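Putative dioxygenase (Nostoc punctiforme, PDB 2PEB) is a putative dioxygenase of the Dopa 4,5-dioxygenase family that binds a zinc ion and probably cleaves an aromatic ring with molecular oxygen. Local coordinates at residues A[15-20]-A[106-111]; A[36-41]-A[62-67]; A[68-73]-A[82-87]. All coordinates share one frame; numbering follows the deposited sequence.

Interaction 1 (A[15-20]-A[106-111]); sequences HVYFDA and LALNIE. With ZN (zinc ion), chain C.
L106 sits over one face of the Y17 ring, its methyl CD1 3.8 Å from the ring centroid and 24° off the ring normal. This is a CH-pi contact. The methyl is displaced toward the rim, at the end of the ring near the backbone. Its closest ring atom is accordingly CG of Y17, 3.5 Å from L106 CD1. The two side chains run past each other in opposite directions, L106 reaching back toward the strand as Y17 reaches out from it.

L108 meets the other end of the tyrosine. Its side chain crosses that of Y17 at about a right angle, and L108 CD2 comes within 3.6 Å of Y17 OH. Its approach to the ring is oblique. The CG of L108 is anti to its own carbonyl carbon (chi1 -48°). The side chain sets out past the strand and only its end comes nearer, with CD2 turned to the tyrosine hydroxyl. Two conformers of L108 were deposited, and this account holds for one of them. Two leucines two residues apart thus line the length of one tyrosine.

The contact joins strand 11-18 to the loop that leads into helix 110-115. N109 is the N-cap of that helix. On the strand, H15 binds the zinc ion through NE2 at 1.9 Å, with H13 and H85 as the other histidine ligands. H15 itself does not touch the 106-111 segment.

No hydrogen bond links the two segments. The hydroxyl of Y17 is bonded instead to H52. The chemistry is therefore divided along one side chain: the ring is held by apolar packing, while its polar end is satisfied by a histidine whose ring also meets that of the zinc ligand H15.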
loop_
_atom_site.group_PDB
_atom_site.type_symbol
_atom_site.label_atom_id
_atom_site.label_comp_id
_atom_site.label_asym_id
_atom_site.label_seq_id
_atom_site.Cartn_x
_atom_site.Cartn_y
_atom_site.Cartn_z
ATOM N N HIS A 15 5.955 -0.457 9.386
ATOM C CA HIS A 15 5.588 -0.725 10.788
ATOM C C HIS A 15 4.680 -1.964 10.772
ATOM O O HIS A 15 3.589 -1.951 10.188
ATOM C CB HIS A 15 4.963 0.514 11.457
ATOM C CG HIS A 15 5.941 1.661 11.581
ATOM N ND1 HIS A 15 6.738 1.819 12.701
ATOM C CD2 HIS A 15 6.272 2.677 10.747
ATOM C CE1 HIS A 15 7.536 2.848 12.540
ATOM N NE2 HIS A 15 7.242 3.425 11.394
ATOM N N VAL A 16 5.183 -3.056 11.337
ATOM C CA VAL A 16 4.486 -4.334 11.360
ATOM C C VAL A 16 3.871 -4.470 12.724
ATOM O O VAL A 16 4.579 -4.583 13.750
ATOM C CB VAL A 16 5.455 -5.502 11.064
ATOM C CG1 VAL A 16 4.704 -6.825 11.064
ATOM C CG2 VAL A 16 6.200 -5.305 9.727
ATOM N N TYR A 17 2.543 -4.374 12.770
ATOM C CA TYR A 17 1.793 -4.454 13.995
ATOM C C TYR A 17 1.498 -5.897 14.392
ATOM O O TYR A 17 1.336 -6.789 13.542
ATOM C CB TYR A 17 0.504 -3.622 13.896
ATOM C CG TYR A 17 0.818 -2.181 13.607
ATOM C CD1 TYR A 17 1.111 -1.312 14.639
ATOM C CD2 TYR A 17 0.861 -1.677 12.290
ATOM C CE1 TYR A 17 1.462 0.005 14.397
ATOM C CE2 TYR A 17 1.186 -0.329 12.037
ATOM C CZ TYR A 17 1.479 0.502 13.115
ATOM O OH TYR A 17 1.842 1.808 12.939
ATOM N N PHE A 18 1.416 -6.115 15.695
ATOM C CA PHE A 18 1.099 -7.443 16.203
ATOM C C PHE A 18 0.528 -7.368 17.612
ATOM O O PHE A 18 0.586 -6.348 18.284
ATOM C CB PHE A 18 2.362 -8.330 16.189
ATOM C CG PHE A 18 3.464 -7.788 17.039
ATOM C CD1 PHE A 18 3.521 -8.081 18.398
ATOM C CD2 PHE A 18 4.395 -6.892 16.493
ATOM C CE1 PHE A 18 4.489 -7.535 19.189
ATOM C CE2 PHE A 18 5.355 -6.339 17.292
ATOM C CZ PHE A 18 5.412 -6.656 18.623
ATOM N N ASP A 19 -0.017 -8.488 18.063
ATOM C CA ASP A 19 -0.360 -8.647 19.480
ATOM C C ASP A 19 0.190 -9.991 19.933
ATOM O O ASP A 19 0.824 -10.681 19.143
ATOM C CB ASP A 19 -1.864 -8.493 19.721
ATOM C CG ASP A 19 -2.700 -9.443 18.908
ATOM O OD1 ASP A 19 -2.211 -10.496 18.482
ATOM O OD2 ASP A 19 -3.886 -9.132 18.690
ATOM N N ALA A 20 -0.044 -10.362 21.190
ATOM C CA ALA A 20 0.433 -11.657 21.714
ATOM C C ALA A 20 0.082 -12.820 20.800
ATOM O O ALA A 20 0.912 -13.691 20.586
ATOM C CB ALA A 20 -0.133 -11.918 23.108
ATOM N N LEU A 106 -4.943 0.705 10.969
ATOM C CA LEU A 106 -5.126 1.128 12.336
ATOM C C LEU A 106 -5.156 2.636 12.421
ATOM O O LEU A 106 -4.748 3.343 11.495
ATOM C CB LEU A 106 -4.007 0.557 13.202
ATOM C CG LEU A 106 -3.801 -0.950 13.088
ATOM C CD1 LEU A 106 -2.567 -1.404 13.895
ATOM C CD2 LEU A 106 -5.022 -1.724 13.525
ATOM N N ALA A 107 -5.648 3.121 13.550
ATOM C CA ALA A 107 -5.786 4.546 13.778
ATOM C C ALA A 107 -4.553 5.066 14.519
ATOM O O ALA A 107 -4.394 4.856 15.717
ATOM C CB ALA A 107 -7.054 4.850 14.561
ATOM N N LEU A 108 -3.717 5.805 13.799
ATOM C CA LEU A 108 -2.488 6.371 14.342
ATOM C C LEU A 108 -2.769 7.660 15.117
ATOM O O LEU A 108 -3.676 8.420 14.753
ATOM C CB LEU A 108 -1.516 6.681 13.203
ATOM C CG LEU A 108 -1.285 5.565 12.166
ATOM C CD1 LEU A 108 -0.398 6.085 11.076
ATOM C CD2 LEU A 108 -0.666 4.327 12.815
ATOM N N ASN A 109 -1.978 7.910 16.164
ATOM C CA ASN A 109 -2.017 9.177 16.846
ATOM C C ASN A 109 -1.127 10.180 16.073
ATOM O O ASN A 109 0.084 10.290 16.277
ATOM C CB ASN A 109 -1.649 9.068 18.320
ATOM C CG ASN A 109 -1.688 10.397 19.019
ATOM O OD1 ASN A 109 -1.908 11.435 18.393
ATOM N ND2 ASN A 109 -1.460 10.387 20.337
ATOM N N ILE A 110 -1.759 10.885 15.149
ATOM C CA ILE A 110 -1.073 11.901 14.366
ATOM C C ILE A 110 -0.738 13.149 15.178
ATOM O O ILE A 110 0.291 13.786 14.955
ATOM C CB ILE A 110 -1.885 12.277 13.119
ATOM C CG1 ILE A 110 -2.154 11.028 12.266
ATOM C CG2 ILE A 110 -1.132 13.316 12.300
ATOM C CD1 ILE A 110 -0.904 10.298 11.793
ATOM N N GLU A 111 -1.596 13.510 16.117
ATOM C CA GLU A 111 -1.314 14.636 16.949
ATOM C C GLU A 111 -0.008 14.471 17.702
ATOM O O GLU A 111 0.659 15.479 18.006
ATOM C CB GLU A 111 -2.463 14.895 17.918
ATOM C CG GLU A 111 -2.392 16.257 18.576
ATOM C CD GLU A 111 -2.399 17.400 17.564
ATOM O OE1 GLU A 111 -2.953 17.209 16.449
ATOM O OE2 GLU A 111 -1.861 18.477 17.898
HETATM ZN ZN ZN C . 8.173 4.916 10.713
#

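Interaction 2 (A[36-41]-A[62-67]); sequences RFEVQL and LPNQFD
N64 OD1 accepts two hydrogen bonds. One comes from Q65 NE2 at 3.0 Å, with the acceptor in the amide plane of Q65. The other comes from a water 2.8 Å from N64 OD1. The same water donates to E38 OE1 at 2.7 Å and so links the two segments. The other end of the Q65 amide is also held: Q65 OE1 accepts from the backbone N of E38 at 3.0 Å. That bond is nearly straight, 167° at the hydrogen, and its donor stands well above the carbonyl plane. Together the two bonds of Q65 fix the rotation of its amide.

The side chain of Q65 bends at chi2 (-59°), which turns the amide across the E38 side chain instead of leaving it extended. The two side chains cross at about a right angle. Their flat ends stack, with carboxylate and amide planes 8° apart. CB of E38 packs on CD of Q65 at 3.6 Å.

A second water donates to E38 O and accepts from L62 N. An alanine in place of Q65 would probably leave the E38 N-H without its acceptor and open a gap beside the E38 side chain.

Nearby, the F37 ring meets W72 edge-to-face, and the F66 ring meets that of F66 of the second subunit. Residues 63-65 form a short 3-10 turn, closed by Q65 N to L62 O. In this alpha+beta fold with an antiparallel sheet, a glutamine side chain on the 3-10 turn before helix 66-76 thus bonds to the backbone of the connection from helix 23-36 to strand 40-45.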
loop_
_atom_site.group_PDB
_atom_site.type_symbol
_atom_site.label_atom_id
_atom_site.label_comp_id
_atom_site.label_asym_id
_atom_site.label_seq_id
_atom_site.Cartn_x
_atom_site.Cartn_y
_atom_site.Cartn_z
ATOM N N ARG A 36 16.245 -11.457 3.461
ATOM C CA ARG A 36 16.121 -11.244 2.000
ATOM C C ARG A 36 16.491 -9.868 1.466
ATOM O O ARG A 36 16.895 -9.747 0.331
ATOM C CB ARG A 36 14.697 -11.541 1.558
ATOM C CG ARG A 36 14.261 -12.960 1.697
ATOM C CD ARG A 36 12.784 -13.163 1.383
ATOM N NE ARG A 36 12.476 -14.586 1.260
ATOM C CZ ARG A 36 12.384 -15.442 2.271
ATOM N NH1 ARG A 36 12.556 -15.042 3.531
ATOM N NH2 ARG A 36 12.124 -16.726 2.017
ATOM N N PHE A 37 16.268 -8.815 2.252
ATOM C CA PHE A 37 16.295 -7.464 1.717
ATOM C C PHE A 37 17.296 -6.602 2.461
ATOM O O PHE A 37 17.830 -6.989 3.511
ATOM C CB PHE A 37 14.897 -6.848 1.744
ATOM C CG PHE A 37 13.856 -7.732 1.110
ATOM C CD1 PHE A 37 13.914 -8.055 -0.229
ATOM C CD2 PHE A 37 12.858 -8.314 1.896
ATOM C CE1 PHE A 37 12.931 -8.919 -0.796
ATOM C CE2 PHE A 37 11.894 -9.169 1.352
ATOM C CZ PHE A 37 11.962 -9.503 0.005
ATOM N N GLU A 38 17.603 -5.454 1.851
ATOM C CA GLU A 38 18.482 -4.473 2.465
ATOM C C GLU A 38 17.642 -3.584 3.340
ATOM O O GLU A 38 16.987 -2.633 2.887
ATOM C CB GLU A 38 19.233 -3.695 1.413
ATOM C CG GLU A 38 20.085 -4.598 0.542
ATOM C CD GLU A 38 20.795 -3.870 -0.603
ATOM O OE1 GLU A 38 20.687 -2.631 -0.742
ATOM O OE2 GLU A 38 21.486 -4.563 -1.366
ATOM N N VAL A 39 17.571 -3.951 4.606
ATOM C CA VAL A 39 16.720 -3.266 5.567
ATOM C C VAL A 39 17.451 -3.050 6.892
ATOM O O VAL A 39 18.475 -3.651 7.156
ATOM C CB VAL A 39 15.427 -4.050 5.893
ATOM C CG1 VAL A 39 14.517 -4.192 4.663
ATOM C CG2 VAL A 39 15.777 -5.409 6.526
ATOM N N GLN A 40 16.967 -2.085 7.653
ATOM C CA GLN A 40 17.427 -1.810 9.012
ATOM C C GLN A 40 16.248 -2.141 9.909
ATOM O O GLN A 40 15.205 -1.515 9.795
ATOM C CB GLN A 40 17.819 -0.322 9.165
ATOM C CG GLN A 40 18.641 0.280 8.004
ATOM C CD GLN A 40 18.101 1.646 7.474
ATOM O OE1 GLN A 40 17.659 1.743 6.321
ATOM N NE2 GLN A 40 18.158 2.689 8.307
ATOM N N LEU A 41 16.399 -3.131 10.778
ATOM C CA LEU A 41 15.347 -3.564 11.634
ATOM C C LEU A 41 15.478 -2.854 12.956
ATOM O O LEU A 41 16.521 -2.928 13.591
ATOM C CB LEU A 41 15.433 -5.069 11.840
ATOM C CG LEU A 41 15.218 -5.922 10.599
ATOM C CD1 LEU A 41 15.370 -7.402 10.927
ATOM C CD2 LEU A 41 13.822 -5.645 9.998
ATOM N N LEU A 62 15.968 1.934 1.990
ATOM C CA LEU A 62 16.125 2.938 0.923
ATOM C C LEU A 62 15.103 2.713 -0.197
ATOM O O LEU A 62 14.528 1.645 -0.295
ATOM C CB LEU A 62 17.532 2.907 0.349
ATOM C CG LEU A 62 18.628 3.413 1.303
ATOM C CD1 LEU A 62 19.992 3.178 0.696
ATOM C CD2 LEU A 62 18.408 4.916 1.616
ATOM N N PRO A 63 14.856 3.746 -1.016
ATOM C CA PRO A 63 13.858 3.606 -2.075
ATOM C C PRO A 63 14.064 2.425 -3.015
ATOM O O PRO A 63 13.039 1.863 -3.478
ATOM C CB PRO A 63 13.918 4.947 -2.782
ATOM C CG PRO A 63 14.287 5.892 -1.683
ATOM C CD PRO A 63 15.387 5.113 -0.973
ATOM N N ASN A 64 15.320 2.029 -3.273
ATOM C CA ASN A 64 15.609 0.876 -4.148
ATOM C C ASN A 64 15.139 -0.516 -3.632
ATOM O O ASN A 64 15.232 -1.513 -4.345
ATOM C CB ASN A 64 17.044 0.866 -4.640
ATOM C CG ASN A 64 18.043 0.410 -3.603
ATOM O OD1 ASN A 64 17.715 -0.094 -2.548
ATOM N ND2 ASN A 64 19.312 0.542 -3.959
ATOM N N GLN A 65 14.628 -0.583 -2.413
ATOM C CA GLN A 65 14.029 -1.796 -1.884
ATOM C C GLN A 65 12.505 -1.826 -1.897
ATOM O O GLN A 65 11.906 -2.835 -1.541
ATOM C CB GLN A 65 14.528 -1.967 -0.443
ATOM C CG GLN A 65 16.023 -2.137 -0.312
ATOM C CD GLN A 65 16.579 -3.335 -1.056
ATOM O OE1 GLN A 65 16.300 -4.504 -0.692
ATOM N NE2 GLN A 65 17.329 -3.070 -2.103
ATOM N N PHE A 66 11.868 -0.725 -2.309
ATOM C CA PHE A 66 10.438 -0.575 -2.214
ATOM C C PHE A 66 9.762 -1.660 -3.032
ATOM O O PHE A 66 8.863 -2.363 -2.505
ATOM C CB PHE A 66 10.001 0.849 -2.610
ATOM C CG PHE A 66 8.567 1.067 -2.511
ATOM C CD1 PHE A 66 7.985 1.505 -1.327
ATOM C CD2 PHE A 66 7.746 0.840 -3.617
ATOM C CE1 PHE A 66 6.638 1.709 -1.239
ATOM C CE2 PHE A 66 6.392 1.042 -3.522
ATOM C CZ PHE A 66 5.819 1.466 -2.326
ATOM N N ASP A 67 10.290 -1.937 -4.214
ATOM C CA ASP A 67 9.654 -2.953 -5.082
ATOM C C ASP A 67 10.122 -4.387 -4.754
ATOM O O ASP A 67 9.731 -5.369 -5.432
ATOM C CB ASP A 67 9.810 -2.599 -6.560
ATOM C CG ASP A 67 11.204 -2.762 -7.062
ATOM O OD1 ASP A 67 12.092 -3.254 -6.315
ATOM O OD2 ASP A 67 11.393 -2.405 -8.237
HETATM O O HOH W 1 17.893 -0.051 2.113
HETATM O O HOH W 2 19.278 -0.400 -0.240
#

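Interaction 3 (A[68-73]-A[82-87]); sequences KVVPWL and ILVHPE. With ZN (zinc ion), chain C.
L73 and I82 make the closer of two apolar contacts between helix 66-76 and strand 82-87. The methyl CD2 of L73 meets CD1 of I82 at 3.9 Å. The side chains cross at about a right angle and touch through their terminal methyls. In I82, CG1 is anti to the carbonyl carbon (chi1 -58°), and the extended chi2 of 174° sends CD1 out to the helix. The second contact is looser: V70 CG2 lies 4.3 Å from V84 CG1. V70 and L73 are three residues apart, about one helical turn. I82 and V84 are two apart, so both lie on the same face of the strand. L102 packs on both L73 and I82 and adds a third apolar side chain. On the dimer side, V70 also packs on F66 of the second subunit.

Hydrogen bonds lie within the segments, and none crosses between them. The helix is kinked at P71, whose N has no hydrogen to give to the turn before. In the strand, H85 ND1 donates to the backbone O of P86 at 2.8 Å, with an angle of 171°. That oxygen lies in the plane of the H85 ring.

Metal binding is the third kind of interaction. H85 NE2 binds the zinc ion at 2.2 Å, alongside H13 and H15. The bond to P86 O holds the ring from its ND1 side and fixes its rotation. It is likely to favour the tautomer with its proton on ND1 and a lone pair on NE2 for the metal. The strand thus carries apolar side chains (I82, V84) toward the helix and the zinc ligand H85 on its other face.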
loop_
_atom_site.group_PDB
_atom_site.type_symbol
_atom_site.label_atom_id
_atom_site.label_comp_id
_atom_site.label_asym_id
_atom_site.label_seq_id
_atom_site.Cartn_x
_atom_site.Cartn_y
_atom_site.Cartn_z
ATOM N N LYS A 68 10.942 -4.517 -3.716
ATOM C CA LYS A 68 11.298 -5.812 -3.191
ATOM C C LYS A 68 10.555 -6.095 -1.913
ATOM O O LYS A 68 9.830 -7.086 -1.823
ATOM C CB LYS A 68 12.816 -5.926 -3.002
ATOM C CG LYS A 68 13.554 -5.649 -4.329
ATOM C CD LYS A 68 15.063 -5.543 -4.158
ATOM C CE LYS A 68 15.765 -5.246 -5.492
ATOM N NZ LYS A 68 15.005 -5.805 -6.651
ATOM N N VAL A 69 10.732 -5.235 -0.902
ATOM C CA VAL A 69 10.102 -5.390 0.382
ATOM C C VAL A 69 8.569 -5.393 0.357
ATOM O O VAL A 69 7.924 -6.262 0.915
ATOM C CB VAL A 69 10.638 -4.335 1.382
ATOM C CG1 VAL A 69 9.839 -4.403 2.685
ATOM C CG2 VAL A 69 12.146 -4.566 1.651
ATOM N N VAL A 70 7.982 -4.465 -0.358
ATOM C CA VAL A 70 6.555 -4.238 -0.261
ATOM C C VAL A 70 5.763 -5.357 -0.991
ATOM O O VAL A 70 4.902 -6.008 -0.394
ATOM C CB VAL A 70 6.155 -2.829 -0.707
ATOM C CG1 VAL A 70 4.612 -2.689 -0.697
ATOM C CG2 VAL A 70 6.789 -1.770 0.265
ATOM N N PRO A 71 6.162 -5.695 -2.232
ATOM C CA PRO A 71 5.525 -6.903 -2.835
ATOM C C PRO A 71 5.712 -8.192 -2.038
ATOM O O PRO A 71 4.779 -9.004 -1.952
ATOM C CB PRO A 71 6.121 -6.947 -4.227
ATOM C CG PRO A 71 6.561 -5.534 -4.519
ATOM C CD PRO A 71 7.084 -5.047 -3.178
ATOM N N TRP A 72 6.873 -8.366 -1.396
ATOM C CA TRP A 72 7.055 -9.510 -0.532
ATOM C C TRP A 72 6.071 -9.542 0.613
ATOM O O TRP A 72 5.472 -10.587 0.883
ATOM C CB TRP A 72 8.485 -9.637 -0.038
ATOM C CG TRP A 72 8.791 -10.932 0.616
ATOM C CD1 TRP A 72 9.207 -12.095 0.018
ATOM C CD2 TRP A 72 8.725 -11.212 2.032
ATOM N NE1 TRP A 72 9.398 -13.068 0.980
ATOM C CE2 TRP A 72 9.108 -12.552 2.222
ATOM C CE3 TRP A 72 8.385 -10.443 3.163
ATOM C CZ2 TRP A 72 9.129 -13.143 3.475
ATOM C CZ3 TRP A 72 8.422 -11.048 4.423
ATOM C CH2 TRP A 72 8.798 -12.375 4.562
ATOM N N LEU A 73 5.914 -8.444 1.336
ATOM C CA LEU A 73 4.938 -8.342 2.404
ATOM C C LEU A 73 3.489 -8.496 1.917
ATOM O O LEU A 73 2.640 -9.084 2.595
ATOM C CB LEU A 73 5.138 -7.010 3.136
ATOM C CG LEU A 73 6.414 -6.870 3.980
ATOM C CD1 LEU A 73 6.558 -5.407 4.466
ATOM C CD2 LEU A 73 6.321 -7.855 5.095
ATOM N N ILE A 82 0.067 -3.794 8.335
ATOM C CA ILE A 82 1.351 -3.182 8.083
ATOM C C ILE A 82 1.157 -1.827 7.437
ATOM O O ILE A 82 0.545 -1.668 6.400
ATOM C CB ILE A 82 2.262 -4.074 7.186
ATOM C CG1 ILE A 82 2.495 -5.425 7.816
ATOM C CG2 ILE A 82 3.605 -3.478 6.952
ATOM C CD1 ILE A 82 3.248 -6.344 6.919
ATOM N N LEU A 83 1.635 -0.820 8.142
ATOM C CA LEU A 83 1.806 0.493 7.618
ATOM C C LEU A 83 3.122 0.670 6.890
ATOM O O LEU A 83 4.195 0.353 7.418
ATOM C CB LEU A 83 1.787 1.471 8.780
ATOM C CG LEU A 83 2.078 2.931 8.440
ATOM C CD1 LEU A 83 0.913 3.530 7.636
ATOM C CD2 LEU A 83 2.297 3.784 9.712
ATOM N N VAL A 84 3.078 1.176 5.676
ATOM C CA VAL A 84 4.280 1.617 4.993
ATOM C C VAL A 84 4.203 3.125 4.695
ATOM O O VAL A 84 3.253 3.595 4.138
ATOM C CB VAL A 84 4.570 0.845 3.681
ATOM C CG1 VAL A 84 5.885 1.387 3.000
ATOM C CG2 VAL A 84 4.623 -0.695 3.937
ATOM N N HIS A 85 5.211 3.873 5.116
ATOM C CA HIS A 85 5.222 5.302 4.933
ATOM C C HIS A 85 6.567 5.728 4.387
ATOM O O HIS A 85 7.580 5.095 4.642
ATOM C CB HIS A 85 4.788 6.083 6.201
ATOM C CG HIS A 85 5.804 6.123 7.301
ATOM N ND1 HIS A 85 6.916 6.929 7.238
ATOM C CD2 HIS A 85 5.867 5.494 8.505
ATOM C CE1 HIS A 85 7.653 6.752 8.330
ATOM N NE2 HIS A 85 7.033 5.898 9.122
ATOM N N PRO A 86 6.560 6.783 3.583
ATOM C CA PRO A 86 7.784 7.374 3.093
ATOM C C PRO A 86 8.396 8.250 4.143
ATOM O O PRO A 86 7.762 8.535 5.171
ATOM C CB PRO A 86 7.308 8.196 1.910
ATOM C CG PRO A 86 5.940 8.615 2.322
ATOM C CD PRO A 86 5.373 7.534 3.078
ATOM N N GLU A 87 9.645 8.617 3.876
ATOM C CA GLU A 87 10.365 9.568 4.697
ATOM C C GLU A 87 10.748 10.710 3.798
ATOM O O GLU A 87 11.652 10.572 2.982
ATOM C CB GLU A 87 11.604 8.911 5.298
ATOM C CG GLU A 87 11.243 7.818 6.237
ATOM C CD GLU A 87 12.438 7.030 6.696
ATOM O OE1 GLU A 87 13.158 6.457 5.843
ATOM O OE2 GLU A 87 12.648 6.963 7.921
HETATM ZN ZN ZN C . 8.173 4.916 10.713
#

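In the fold
Strand 11-18 comes first and supplies one side of interaction 1. That contact closes last, at 106-111, so its long loop encloses both of the others. Interaction 2 opens at 36-41, after helix 23-36, and closes at 62-67. Interaction 3 then opens at 68-73 and closes at 82-87, so the two follow in series and do not cross. They share helix 66-76 and their centres lie about 9 Å apart. Interactions 1 and 3 meet in the sheet, where strands 11-18 and 82-87 are antiparallel neighbours, and both reach the zinc ion. Interactions 2 and 3 also touch the second subunit.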